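Local coordinates for protein decapping nuclease RAI1 (Scheffersomyces stipitis, PDB 5BTO) that hydrolyses the NAD cap from the 5' end of RNAs, removing the whole NAD moiety, and directly binds, stabilises and stimulates the exoribonuclease RAT1, at residues N146-I151 / N381-N386; L137-Q142 / E388-E393; L124-N129 / G329-T334; Q282-G287 / T335-Y340. All blocks are in the same frame, centred on the assembly; numbering follows the deposited sequence.

Contact 1: N146-I151 / N381-N386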
loop_
_atom_site.group_PDB
_atom_site.type_symbol
_atom_site.label_atom_id
_atom_site.label_comp_id
_atom_site.label_asym_id
_atom_site.label_seq_id
_atom_site.Cartn_x
_atom_site.Cartn_y
_atom_site.Cartn_z
ATOM N N ASN A 146 -14.755 4.697 16.938
ATOM C CA ASN A 146 -15.809 3.718 17.208
ATOM C C ASN A 146 -16.426 3.215 15.922
ATOM O O ASN A 146 -16.246 3.812 14.864
ATOM C CB ASN A 146 -16.921 4.289 18.100
ATOM C CG ASN A 146 -17.774 3.184 18.745
ATOM O OD1 ASN A 146 -17.371 2.017 18.790
ATOM N ND2 ASN A 146 -18.946 3.544 19.235
ATOM N N SER A 147 -17.165 2.118 16.012
ATOM C CA SER A 147 -17.998 1.694 14.896
ATOM C C SER A 147 -19.144 2.685 14.723
ATOM O O SER A 147 -19.466 3.454 15.636
ATOM C CB SER A 147 -18.565 0.300 15.158
ATOM O OG SER A 147 -19.194 0.241 16.431
ATOM N N ASP A 148 -19.765 2.664 13.550
ATOM C CA ASP A 148 -20.893 3.542 13.293
ATOM C C ASP A 148 -22.217 2.844 13.601
ATOM O O ASP A 148 -22.515 1.781 13.054
ATOM C CB ASP A 148 -20.867 4.022 11.847
ATOM C CG ASP A 148 -21.948 5.042 11.556
ATOM O OD1 ASP A 148 -21.784 6.221 11.934
ATOM O OD2 ASP A 148 -22.963 4.668 10.941
ATOM N N GLU A 149 -23.010 3.458 14.470
ATOM C CA GLU A 149 -24.245 2.848 14.953
ATOM C C GLU A 149 -25.185 2.421 13.827
ATOM O O GLU A 149 -25.641 1.277 13.788
ATOM C CB GLU A 149 -24.964 3.803 15.912
ATOM C CG GLU A 149 -26.190 3.212 16.572
ATOM C CD GLU A 149 -26.720 4.082 17.695
ATOM O OE1 GLU A 149 -25.966 4.947 18.187
ATOM O OE2 GLU A 149 -27.891 3.901 18.083
ATOM N N GLU A 150 -25.470 3.339 12.913
ATOM C CA GLU A 150 -26.420 3.064 11.839
ATOM C C GLU A 150 -25.901 1.957 10.917
ATOM O O GLU A 150 -26.631 1.028 10.579
ATOM C CB GLU A 150 -26.722 4.339 11.043
ATOM C CG GLU A 150 -25.628 4.701 10.056
ATOM C CD GLU A 150 -25.645 6.155 9.644
ATOM O OE1 GLU A 150 -26.737 6.766 9.627
ATOM O OE2 GLU A 150 -24.554 6.682 9.335
ATOM N N ILE A 151 -24.634 2.048 10.529
ATOM C CA ILE A 151 -24.050 1.049 9.640
ATOM C C ILE A 151 -24.067 -0.328 10.293
ATOM O O ILE A 151 -24.412 -1.325 9.651
ATOM C CB ILE A 151 -22.619 1.433 9.205
ATOM C CG1 ILE A 151 -22.671 2.613 8.227
ATOM C CG2 ILE A 151 -21.907 0.233 8.580
ATOM C CD1 ILE A 151 -21.307 3.098 7.759
ATOM N N ASN A 381 -20.321 15.055 11.506
ATOM C CA ASN A 381 -19.413 15.539 12.542
ATOM C C ASN A 381 -20.184 15.965 13.793
ATOM O O ASN A 381 -19.866 15.553 14.922
ATOM C CB ASN A 381 -18.585 16.711 11.986
ATOM C CG ASN A 381 -17.611 17.276 13.005
ATOM O OD1 ASN A 381 -16.638 16.623 13.377
ATOM N ND2 ASN A 381 -17.872 18.500 13.461
ATOM N N SER A 382 -21.219 16.769 13.581
ATOM C CA SER A 382 -22.044 17.266 14.674
ATOM C C SER A 382 -22.716 16.118 15.431
ATOM O O SER A 382 -22.679 16.064 16.662
ATOM C CB SER A 382 -23.097 18.235 14.134
ATOM O OG SER A 382 -23.952 18.679 15.167
ATOM N N ARG A 383 -23.330 15.197 14.694
ATOM C CA ARG A 383 -23.941 14.024 15.321
ATOM C C ARG A 383 -22.958 13.268 16.231
ATOM O O ARG A 383 -23.300 12.872 17.352
ATOM C CB ARG A 383 -24.521 13.087 14.258
ATOM C CG ARG A 383 -24.964 11.735 14.812
ATOM C CD ARG A 383 -25.602 10.848 13.744
ATOM N NE ARG A 383 -24.688 10.523 12.648
ATOM C CZ ARG A 383 -23.864 9.478 12.636
ATOM N NH1 ARG A 383 -23.826 8.650 13.667
ATOM N NH2 ARG A 383 -23.074 9.258 11.591
ATOM N N LEU A 384 -21.731 13.067 15.759
ATOM C CA LEU A 384 -20.740 12.324 16.548
ATOM C C LEU A 384 -20.239 13.109 17.763
ATOM O O LEU A 384 -20.107 12.554 18.853
ATOM C CB LEU A 384 -19.560 11.895 15.669
ATOM C CG LEU A 384 -19.924 10.973 14.497
ATOM C CD1 LEU A 384 -18.764 10.809 13.522
ATOM C CD2 LEU A 384 -20.392 9.611 15.001
ATOM N N ARG A 385 -19.970 14.397 17.577
ATOM C CA ARG A 385 -19.402 15.214 18.645
ATOM C C ARG A 385 -20.437 15.604 19.683
ATOM O O ARG A 385 -20.086 15.997 20.798
ATOM C CB ARG A 385 -18.739 16.477 18.073
ATOM C CG ARG A 385 -17.458 16.180 17.330
ATOM C CD ARG A 385 -16.826 17.429 16.735
ATOM N NE ARG A 385 -15.653 17.045 15.957
ATOM C CZ ARG A 385 -14.439 16.900 16.468
ATOM N NH1 ARG A 385 -14.237 17.131 17.766
ATOM N NH2 ARG A 385 -13.431 16.522 15.688
ATOM N N ASN A 386 -21.709 15.487 19.318
ATOM C CA ASN A 386 -22.788 15.952 20.181
ATOM C C ASN A 386 -23.750 14.851 20.627
ATOM O O ASN A 386 -24.963 15.061 20.687
ATOM C CB ASN A 386 -23.536 17.108 19.510
ATOM C CG ASN A 386 -22.673 18.350 19.367
ATOM O OD1 ASN A 386 -22.123 18.853 20.349
ATOM N ND2 ASN A 386 -22.538 18.843 18.145
#
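With CG anti to the backbone N in both residues (chi1 -175° in Asp148 and 170° in Arg383), each side chain points across from one segment to the other, and the Arg383 chain then bends at chi3 to bring the edge of its guanidinium up to the carboxylate. The result is a salt bridge between Asp148 OD1 and Arg383 NH2 at 3.3 Å, whose hydrogen bond is weak although the N-H points fairly straight at the oxygen. OD1 lies at the edge of the guanidinium, near its plane, while the carboxylate plane stands almost perpendicular to that group, 86° away, so a single oxygen does the touching and no two-pronged pairing forms. Glu150 adds a second, long ion pair, its OE2 lying 3.7 Å from Arg383 NH2 and well out of the guanidinium plane, where it can act through charge alone. Three residues thereby make a small salt-bridge network in which Arg383 carries the positive charge. Arg383 is also paired through NH1 with Glu388, and the stronger bond to Asp148 OD1 comes from Asn135 ND2. Replacing Arg383 by an alanine would probably remove the main positive charge among the carboxylates of Asp148, Glu150 and Glu388, leaving Asp148 to Asn135 and a long, weak pairing with Arg361. Asp148 is also the N-cap residue of helix 149-166, so the bridge ties the start of that helix to helix 378-388, while Leu384, next to Arg383, packs against strands 132-139 and 359-365 of the large mixed sheet.

Contact 2: L137-Q142 / E388-E393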
loop_
_atom_site.group_PDB
_atom_site.type_symbol
_atom_site.label_atom_id
_atom_site.label_comp_id
_atom_site.label_asym_id
_atom_site.label_seq_id
_atom_site.Cartn_x
_atom_site.Cartn_y
_atom_site.Cartn_z
ATOM N N LEU A 137 -12.523 10.752 15.135
ATOM C CA LEU A 137 -12.477 12.205 15.226
ATOM C C LEU A 137 -11.460 12.680 16.238
ATOM O O LEU A 137 -11.162 11.986 17.226
ATOM C CB LEU A 137 -13.856 12.781 15.516
ATOM C CG LEU A 137 -14.473 12.366 16.839
ATOM C CD1 LEU A 137 -13.965 13.284 17.944
ATOM C CD2 LEU A 137 -15.971 12.417 16.748
ATOM N N ALA A 138 -10.922 13.864 15.969
ATOM C CA ALA A 138 -9.929 14.471 16.830
ATOM C C ALA A 138 -10.614 15.357 17.850
ATOM O O ALA A 138 -11.482 16.163 17.511
ATOM C CB ALA A 138 -8.939 15.291 16.000
ATOM N N TYR A 139 -10.219 15.203 19.104
ATOM C CA TYR A 139 -10.718 16.050 20.163
ATOM C C TYR A 139 -9.682 16.092 21.278
ATOM O O TYR A 139 -9.107 15.065 21.643
ATOM C CB TYR A 139 -12.069 15.531 20.673
ATOM C CG TYR A 139 -12.624 16.339 21.821
ATOM C CD1 TYR A 139 -13.242 17.566 21.595
ATOM C CD2 TYR A 139 -12.533 15.874 23.126
ATOM C CE1 TYR A 139 -13.745 18.316 22.653
ATOM C CE2 TYR A 139 -13.027 16.611 24.181
ATOM C CZ TYR A 139 -13.635 17.827 23.942
ATOM O OH TYR A 139 -14.131 18.557 25.001
ATOM N N ASP A 140 -9.425 17.286 21.800
ATOM C CA ASP A 140 -8.441 17.459 22.861
ATOM C C ASP A 140 -7.120 16.758 22.546
ATOM O O ASP A 140 -6.511 16.146 23.418
ATOM C CB ASP A 140 -9.015 16.962 24.190
ATOM C CG ASP A 140 -8.393 17.644 25.401
ATOM O OD1 ASP A 140 -7.655 18.641 25.243
ATOM O OD2 ASP A 140 -8.668 17.187 26.528
ATOM N N GLY A 141 -6.679 16.853 21.295
ATOM C CA GLY A 141 -5.390 16.314 20.901
ATOM C C GLY A 141 -5.337 14.799 20.802
ATOM O O GLY A 141 -4.255 14.222 20.754
ATOM N N GLN A 142 -6.503 14.164 20.757
ATOM C CA GLN A 142 -6.589 12.700 20.757
ATOM C C GLN A 142 -7.576 12.218 19.700
ATOM O O GLN A 142 -8.505 12.945 19.335
ATOM C CB GLN A 142 -7.027 12.205 22.143
ATOM C CG GLN A 142 -6.103 12.648 23.250
ATOM C CD GLN A 142 -6.577 12.233 24.630
ATOM O OE1 GLN A 142 -7.767 12.296 24.945
ATOM N NE2 GLN A 142 -5.639 11.798 25.462
ATOM N N GLU A 388 -23.379 10.866 19.929
ATOM C CA GLU A 388 -23.068 9.478 19.574
ATOM C C GLU A 388 -21.682 9.016 20.023
ATOM O O GLU A 388 -21.545 7.924 20.576
ATOM C CB GLU A 388 -23.270 9.190 18.076
ATOM C CG GLU A 388 -22.768 7.783 17.685
ATOM C CD GLU A 388 -23.266 7.290 16.330
ATOM O OE1 GLU A 388 -24.326 7.769 15.869
ATOM O OE2 GLU A 388 -22.599 6.407 15.734
ATOM N N MET A 389 -20.664 9.839 19.793
ATOM C CA MET A 389 -19.297 9.508 20.201
ATOM C C MET A 389 -18.902 10.242 21.486
ATOM O O MET A 389 -18.690 9.622 22.530
ATOM C CB MET A 389 -18.310 9.845 19.075
ATOM C CG MET A 389 -16.843 9.556 19.390
ATOM S SD MET A 389 -16.212 8.096 18.552
ATOM C CE MET A 389 -16.886 8.405 16.906
ATOM N N LEU A 390 -18.797 11.566 21.401
ATOM C CA LEU A 390 -18.487 12.379 22.574
ATOM C C LEU A 390 -19.757 12.657 23.361
ATOM O O LEU A 390 -20.829 12.870 22.777
ATOM C CB LEU A 390 -17.830 13.700 22.159
ATOM C CG LEU A 390 -16.543 13.601 21.336
ATOM C CD1 LEU A 390 -15.999 14.988 20.990
ATOM C CD2 LEU A 390 -15.486 12.758 22.039
ATOM N N THR A 391 -19.641 12.657 24.687
ATOM C CA THR A 391 -20.775 12.982 25.543
ATOM C C THR A 391 -20.598 14.384 26.110
ATOM O O THR A 391 -19.482 14.895 26.189
ATOM C CB THR A 391 -20.894 11.998 26.708
ATOM O OG1 THR A 391 -19.778 12.172 27.590
ATOM C CG2 THR A 391 -20.911 10.556 26.192
ATOM N N SER A 392 -21.695 15.010 26.510
ATOM C CA SER A 392 -21.606 16.348 27.091
ATOM C C SER A 392 -20.800 16.322 28.388
ATOM O O SER A 392 -20.027 17.238 28.665
ATOM C CB SER A 392 -22.995 16.956 27.308
ATOM O OG SER A 392 -23.786 16.164 28.177
ATOM N N GLU A 393 -20.968 15.259 29.169
ATOM C CA GLU A 393 -20.244 15.129 30.428
ATOM C C GLU A 393 -18.736 15.056 30.190
ATOM O O GLU A 393 -17.951 15.680 30.899
ATOM C CB GLU A 393 -20.722 13.891 31.202
ATOM C CG GLU A 393 -22.147 13.994 31.751
ATOM C CD GLU A 393 -23.230 13.764 30.697
ATOM O OE1 GLU A 393 -22.910 13.333 29.561
ATOM O OE2 GLU A 393 -24.414 14.017 31.018
#
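Leu137, near the end of strand 132-139, meets two residues of the opposite segment with its two methyls. CD2 faces Met389, the side chains reaching toward each other tip to tip, with CG of Met389 4.0 Å from CD2 of Leu137. The other methyl, CD1, lies 4.0 Å from CD1 of Leu390, the two leucine side chains crossing at a slant. Ala138 turns its methyl the other way, as strand alternation requires, and Tyr139 comes back to the contact. A chi1 of 178° carries the Tyr139 ring away from its backbone N and sets it so that CD1 of Leu390 sits over one face, displaced toward the rim. This is a CH-pi contact, 4.0 Å from the methyl carbon to the ring centroid and 24° off the normal; the nearest ring atom is CG of Tyr139, 3.7 Å from CD1 of Leu390. Beyond it the chain reverses through a type I' turn, Tyr139 to Gln142, which joins strands 132-139 and 142-147 as a tight hairpin. Phe394, Lys395 and Arg398 of helix 392-400 also pack on Tyr139, and Lys395 on Leu390, while Arg385 packs on Leu137, Tyr139 and Leu390. The touching groups are methyls, a thioether chain and an aromatic face, so cohesion between hairpin and the link joining helices 378-388 and 392-400 rests here on shape and dispersion, with polar bonds left to other residues.

Contact 3: L124-N129 / G329-T334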
loop_
_atom_site.group_PDB
_atom_site.type_symbol
_atom_site.label_atom_id
_atom_site.label_comp_id
_atom_site.label_asym_id
_atom_site.label_seq_id
_atom_site.Cartn_x
_atom_site.Cartn_y
_atom_site.Cartn_z
ATOM N N LEU A 124 -7.472 -8.034 9.236
ATOM C CA LEU A 124 -7.955 -7.733 7.879
ATOM C C LEU A 124 -7.252 -8.460 6.714
ATOM O O LEU A 124 -7.922 -8.942 5.806
ATOM C CB LEU A 124 -7.967 -6.196 7.660
ATOM C CG LEU A 124 -8.493 -5.641 6.329
ATOM C CD1 LEU A 124 -9.080 -4.233 6.515
ATOM C CD2 LEU A 124 -7.397 -5.623 5.249
ATOM N N PRO A 125 -5.910 -8.541 6.731
ATOM C CA PRO A 125 -5.228 -9.158 5.582
ATOM C C PRO A 125 -5.697 -10.584 5.286
ATOM O O PRO A 125 -5.550 -11.049 4.147
ATOM C CB PRO A 125 -3.764 -9.187 6.020
ATOM C CG PRO A 125 -3.639 -8.041 6.974
ATOM C CD PRO A 125 -4.955 -7.992 7.710
ATOM N N TYR A 126 -6.231 -11.270 6.297
ATOM C CA TYR A 126 -6.618 -12.676 6.137
ATOM C C TYR A 126 -8.131 -12.842 6.229
ATOM O O TYR A 126 -8.653 -13.958 6.333
ATOM C CB TYR A 126 -5.855 -13.566 7.132
ATOM C CG TYR A 126 -4.367 -13.376 6.945
ATOM C CD1 TYR A 126 -3.750 -13.726 5.738
ATOM C CD2 TYR A 126 -3.584 -12.781 7.929
ATOM C CE1 TYR A 126 -2.393 -13.521 5.542
ATOM C CE2 TYR A 126 -2.226 -12.579 7.733
ATOM C CZ TYR A 126 -1.640 -12.949 6.537
ATOM O OH TYR A 126 -0.292 -12.744 6.339
ATOM N N ASN A 127 -8.824 -11.713 6.137
ATOM C CA ASN A 127 -10.280 -11.673 6.176
ATOM C C ASN A 127 -10.815 -10.656 5.178
ATOM O O ASN A 127 -11.559 -9.739 5.538
ATOM C CB ASN A 127 -10.752 -11.352 7.592
ATOM C CG ASN A 127 -10.527 -12.510 8.535
ATOM O OD1 ASN A 127 -11.298 -13.466 8.533
ATOM N ND2 ASN A 127 -9.444 -12.461 9.303
ATOM N N LEU A 128 -10.439 -10.830 3.918
ATOM C CA LEU A 128 -10.675 -9.788 2.918
ATOM C C LEU A 128 -12.129 -9.668 2.466
ATOM O O LEU A 128 -12.469 -8.779 1.688
ATOM C CB LEU A 128 -9.750 -9.967 1.709
ATOM C CG LEU A 128 -8.255 -9.830 2.016
ATOM C CD1 LEU A 128 -7.406 -10.362 0.870
ATOM C CD2 LEU A 128 -7.907 -8.384 2.328
ATOM N N ASN A 129 -12.990 -10.557 2.947
ATOM C CA ASN A 129 -14.405 -10.478 2.605
ATOM C C ASN A 129 -15.229 -9.748 3.658
ATOM O O ASN A 129 -16.425 -9.538 3.465
ATOM C CB ASN A 129 -14.981 -11.875 2.376
ATOM C CG ASN A 129 -14.305 -12.592 1.231
ATOM O OD1 ASN A 129 -14.043 -12.001 0.179
ATOM N ND2 ASN A 129 -13.999 -13.869 1.432
ATOM N N GLY A 329 -3.900 -15.609 1.507
ATOM C CA GLY A 329 -3.197 -16.873 1.673
ATOM C C GLY A 329 -2.865 -17.239 3.112
ATOM O O GLY A 329 -3.604 -16.900 4.026
ATOM N N LYS A 330 -1.753 -17.949 3.302
ATOM C CA LYS A 330 -1.324 -18.424 4.620
ATOM C C LYS A 330 -1.285 -17.308 5.667
ATOM O O LYS A 330 -0.631 -16.279 5.464
ATOM C CB LYS A 330 0.067 -19.054 4.495
ATOM C CG LYS A 330 0.738 -19.421 5.800
ATOM C CD LYS A 330 0.276 -20.761 6.303
ATOM C CE LYS A 330 1.097 -21.183 7.505
ATOM N NZ LYS A 330 0.821 -22.577 7.895
ATOM N N ILE A 331 -1.989 -17.510 6.782
ATOM C CA ILE A 331 -1.971 -16.540 7.879
ATOM C C ILE A 331 -0.559 -16.434 8.440
ATOM O O ILE A 331 0.109 -17.440 8.666
ATOM C CB ILE A 331 -2.955 -16.931 9.011
ATOM C CG1 ILE A 331 -4.402 -16.762 8.530
ATOM C CG2 ILE A 331 -2.709 -16.087 10.257
ATOM C CD1 ILE A 331 -5.457 -17.376 9.438
ATOM N N ASN A 332 -0.116 -15.200 8.657
ATOM C CA ASN A 332 1.192 -14.913 9.226
ATOM C C ASN A 332 0.989 -13.784 10.216
ATOM O O ASN A 332 0.619 -12.680 9.826
ATOM C CB ASN A 332 2.173 -14.503 8.120
ATOM C CG ASN A 332 3.576 -14.209 8.642
ATOM O OD1 ASN A 332 3.748 -13.591 9.687
ATOM N ND2 ASN A 332 4.590 -14.661 7.902
ATOM N N CYS A 333 1.209 -14.060 11.499
ATOM C CA CYS A 333 0.906 -13.074 12.534
ATOM C C CYS A 333 1.824 -11.863 12.471
ATOM O O CYS A 333 1.415 -10.753 12.792
ATOM C CB CYS A 333 0.953 -13.708 13.927
ATOM S SG CYS A 333 -0.329 -14.973 14.161
ATOM N N THR A 334 3.069 -12.075 12.057
ATOM C CA THR A 334 4.015 -10.963 11.928
ATOM C C THR A 334 3.581 -9.987 10.838
ATOM O O THR A 334 3.635 -8.765 11.015
ATOM C CB THR A 334 5.432 -11.469 11.627
ATOM O OG1 THR A 334 5.864 -12.320 12.692
ATOM C CG2 THR A 334 6.405 -10.304 11.503
#
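Tyr126 presents one ring face to the CA of Ile331, a worked case of a backbone CH-pi contact. CA of Ile331 stands 3.7 Å from the centroid of the Tyr126 ring and only 6° off the normal, over the centre of that face. Pro125 CB lies over the centre of the opposite face, so the ring is sandwiched between a neighbour in its own segment and the partner chain. The Ile331 side chain crosses the tyrosine obliquely; its CG1 carbon rests 3.7 Å from CG of Tyr126, near the root of the ring. At the far end, Tyr126 and Asn332 run side by side in the same direction, with ring and amide planes 14° apart, and CB of Asn332 comes 3.5 Å from OH of Tyr126. Turned away from its own carbonyl carbon by a chi1 of -57°, the Tyr126 ring reaches across the chain of residues 329-332, and its CE1 atom lies 3.3 Å from the Lys330 carbonyl oxygen. A serine in place of Tyr126 would probably open a gap between Pro125 and Ile331, leaving the approach to helix 333-350 without its aromatic cover. Ile331 is also packed on Glu273 and Phe277 of helix 266-286. Asn332 is the N-cap of helix 333-350, its OD1 accepting weakly from Thr334 N and also from Thr335 N. The tyrosine thus joins the loop between helix 115-123 and strand 132-139 to an asparagine-capped helix start, within the RAI1-like PD-(D/E)XK nuclease fold.

Contact 4: Q282-G287 / T335-Y340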
loop_
_atom_site.group_PDB
_atom_site.type_symbol
_atom_site.label_atom_id
_atom_site.label_comp_id
_atom_site.label_asym_id
_atom_site.label_seq_id
_atom_site.Cartn_x
_atom_site.Cartn_y
_atom_site.Cartn_z
ATOM N N GLN A 282 -7.077 -10.749 19.342
ATOM C CA GLN A 282 -7.786 -10.145 20.474
ATOM C C GLN A 282 -6.941 -10.156 21.735
ATOM O O GLN A 282 -6.839 -9.154 22.452
ATOM C CB GLN A 282 -9.067 -10.922 20.772
ATOM C CG GLN A 282 -10.144 -10.787 19.734
ATOM C CD GLN A 282 -11.357 -11.624 20.075
ATOM O OE1 GLN A 282 -11.536 -12.037 21.228
ATOM N NE2 GLN A 282 -12.195 -11.885 19.079
ATOM N N CYS A 283 -6.335 -11.301 22.005
ATOM C CA CYS A 283 -5.566 -11.476 23.232
ATOM C C CYS A 283 -4.248 -10.725 23.189
ATOM O O CYS A 283 -3.842 -10.119 24.184
ATOM C CB CYS A 283 -5.339 -12.960 23.507
ATOM S SG CYS A 283 -6.878 -13.784 23.973
ATOM N N PHE A 284 -3.597 -10.740 22.026
ATOM C CA PHE A 284 -2.329 -10.042 21.861
ATOM C C PHE A 284 -2.499 -8.537 22.090
ATOM O O PHE A 284 -1.701 -7.910 22.797
ATOM C CB PHE A 284 -1.759 -10.301 20.464
ATOM C CG PHE A 284 -0.490 -9.572 20.192
ATOM C CD1 PHE A 284 0.712 -10.055 20.667
ATOM C CD2 PHE A 284 -0.495 -8.398 19.454
ATOM C CE1 PHE A 284 1.887 -9.384 20.417
ATOM C CE2 PHE A 284 0.681 -7.717 19.202
ATOM C CZ PHE A 284 1.872 -8.211 19.682
ATOM N N LEU A 285 -3.531 -7.963 21.482
ATOM C CA LEU A 285 -3.803 -6.536 21.636
ATOM C C LEU A 285 -4.118 -6.156 23.070
ATOM O O LEU A 285 -3.745 -5.063 23.520
ATOM C CB LEU A 285 -4.953 -6.095 20.730
ATOM C CG LEU A 285 -4.656 -6.094 19.234
ATOM C CD1 LEU A 285 -5.931 -5.805 18.442
ATOM C CD2 LEU A 285 -3.589 -5.052 18.925
ATOM N N MET A 286 -4.799 -7.045 23.793
ATOM C CA MET A 286 -5.204 -6.741 25.162
ATOM C C MET A 286 -4.180 -7.157 26.213
ATOM O O MET A 286 -4.364 -6.846 27.388
ATOM C CB MET A 286 -6.531 -7.426 25.509
ATOM C CG MET A 286 -7.779 -6.701 25.018
ATOM S SD MET A 286 -7.995 -5.024 25.644
ATOM C CE MET A 286 -8.473 -5.252 27.357
ATOM N N GLY A 287 -3.128 -7.865 25.808
ATOM C CA GLY A 287 -2.159 -8.386 26.762
ATOM C C GLY A 287 -2.679 -9.554 27.586
ATOM O O GLY A 287 -2.200 -9.789 28.698
ATOM N N THR A 335 3.152 -10.533 9.708
ATOM C CA THR A 335 2.667 -9.705 8.609
ATOM C C THR A 335 1.442 -8.904 9.050
ATOM O O THR A 335 1.312 -7.705 8.745
ATOM C CB THR A 335 2.306 -10.575 7.385
ATOM O OG1 THR A 335 3.440 -11.361 7.017
ATOM C CG2 THR A 335 1.905 -9.711 6.213
ATOM N N ALA A 336 0.534 -9.569 9.759
ATOM C CA ALA A 336 -0.667 -8.919 10.266
ATOM C C ALA A 336 -0.273 -7.718 11.124
ATOM O O ALA A 336 -0.828 -6.620 10.974
ATOM C CB ALA A 336 -1.525 -9.909 11.073
ATOM N N LEU A 337 0.687 -7.933 12.017
ATOM C CA LEU A 337 1.115 -6.873 12.935
ATOM C C LEU A 337 1.772 -5.700 12.198
ATOM O O LEU A 337 1.584 -4.539 12.575
ATOM C CB LEU A 337 2.053 -7.426 14.012
ATOM C CG LEU A 337 2.335 -6.497 15.194
ATOM C CD1 LEU A 337 1.032 -6.140 15.908
ATOM C CD2 LEU A 337 3.317 -7.162 16.161
ATOM N N LYS A 338 2.543 -5.999 11.157
ATOM C CA LYS A 338 3.139 -4.937 10.337
ATOM C C LYS A 338 2.069 -4.137 9.585
ATOM O O LYS A 338 2.186 -2.912 9.444
ATOM C CB LYS A 338 4.170 -5.517 9.359
ATOM C CG LYS A 338 5.428 -6.075 10.020
ATOM C CD LYS A 338 6.298 -6.775 8.990
ATOM C CE LYS A 338 7.442 -7.529 9.635
ATOM N NZ LYS A 338 8.211 -8.339 8.644
ATOM N N TRP A 339 1.037 -4.817 9.083
ATOM C CA TRP A 339 -0.099 -4.108 8.481
ATOM C C TRP A 339 -0.787 -3.203 9.515
ATOM O O TRP A 339 -1.091 -2.036 9.263
ATOM C CB TRP A 339 -1.101 -5.106 7.883
ATOM C CG TRP A 339 -2.503 -4.576 7.765
ATOM C CD1 TRP A 339 -3.576 -4.899 8.555
ATOM C CD2 TRP A 339 -2.984 -3.609 6.816
ATOM N NE1 TRP A 339 -4.694 -4.211 8.145
ATOM C CE2 TRP A 339 -4.360 -3.415 7.078
ATOM C CE3 TRP A 339 -2.388 -2.907 5.760
ATOM C CZ2 TRP A 339 -5.151 -2.539 6.337
ATOM C CZ3 TRP A 339 -3.173 -2.037 5.014
ATOM C CH2 TRP A 339 -4.546 -1.861 5.308
ATOM N N TYR A 340 -1.043 -3.746 10.695
ATOM C CA TYR A 340 -1.728 -2.976 11.712
ATOM C C TYR A 340 -0.913 -1.731 12.079
ATOM O O TYR A 340 -1.462 -0.635 12.233
ATOM C CB TYR A 340 -1.939 -3.877 12.938
ATOM C CG TYR A 340 -2.589 -3.202 14.114
ATOM C CD1 TYR A 340 -3.887 -2.704 14.032
ATOM C CD2 TYR A 340 -1.918 -3.103 15.325
ATOM C CE1 TYR A 340 -4.494 -2.095 15.132
ATOM C CE2 TYR A 340 -2.508 -2.504 16.419
ATOM C CZ TYR A 340 -3.789 -2.003 16.313
ATOM O OH TYR A 340 -4.383 -1.418 17.406
#
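Phe284 brings the CE2 and CZ end of its ring against the branched tip of Leu337, the two side chains crossing at about a right angle. Both methyls take part: CD1 of Leu337 is 3.7 Å from CE2 of Phe284, while CD2 of Leu337 is 3.9 Å from CZ of the same ring. Phe284 has CG anti to its backbone N (chi1 177°), which directs the ring toward helix 333-350. On the neighbouring position Leu285 uses a single methyl, CD2, against Tyr340, 3.7 Å from CE2 and 4.0 Å from OH of that tyrosine. The methyl comes obliquely to the hydroxyl end of the ring, near CE2, CZ and OH. Leu337 and Tyr340, three residues apart, present a common ridge along one side of their helix, and Ile225 of strand 216-225 packs against both; the Phe284 ring also meets that of Trp280. The helix bearing Phe284 and Leu285 ends at Gly287, whose positive phi closes a Schellman motif. Nearby, Gln282, a substrate-binding residue, points elsewhere and hydrogen-bonds Lys258, another substrate-binding residue, through OE1; Leu285 packs on Thr119, and its side chain lies about 5 Å from that of Arg115, which also binds substrate. This apolar packing of two helices lies beside the substrate-binding residues of a PD-(D/E)XK nuclease fold.

Overall arrangement
The four contacts fall into two pairs. Contacts 1 and 2, with centres 11 Å apart, touch one another and reach neighbouring strands of the large mixed sheet, 142-147 and 132-139, next to the C-terminal helices 378-388 and 392-400, which follow each other in the chain. Contacts 3 and 4, 12 Å apart, also touch and share helix 333-350. Between the pairs the centres are 25 to 32 Å apart. Along the chain contact 1 is nested inside the loop closed by contact 2, and contact 4 inside both, whereas contact 3 crosses all three. Sequence-distant segments are thereby interlaced within one nuclease domain, and contact 4 brings the second pair close to substrate-binding residues.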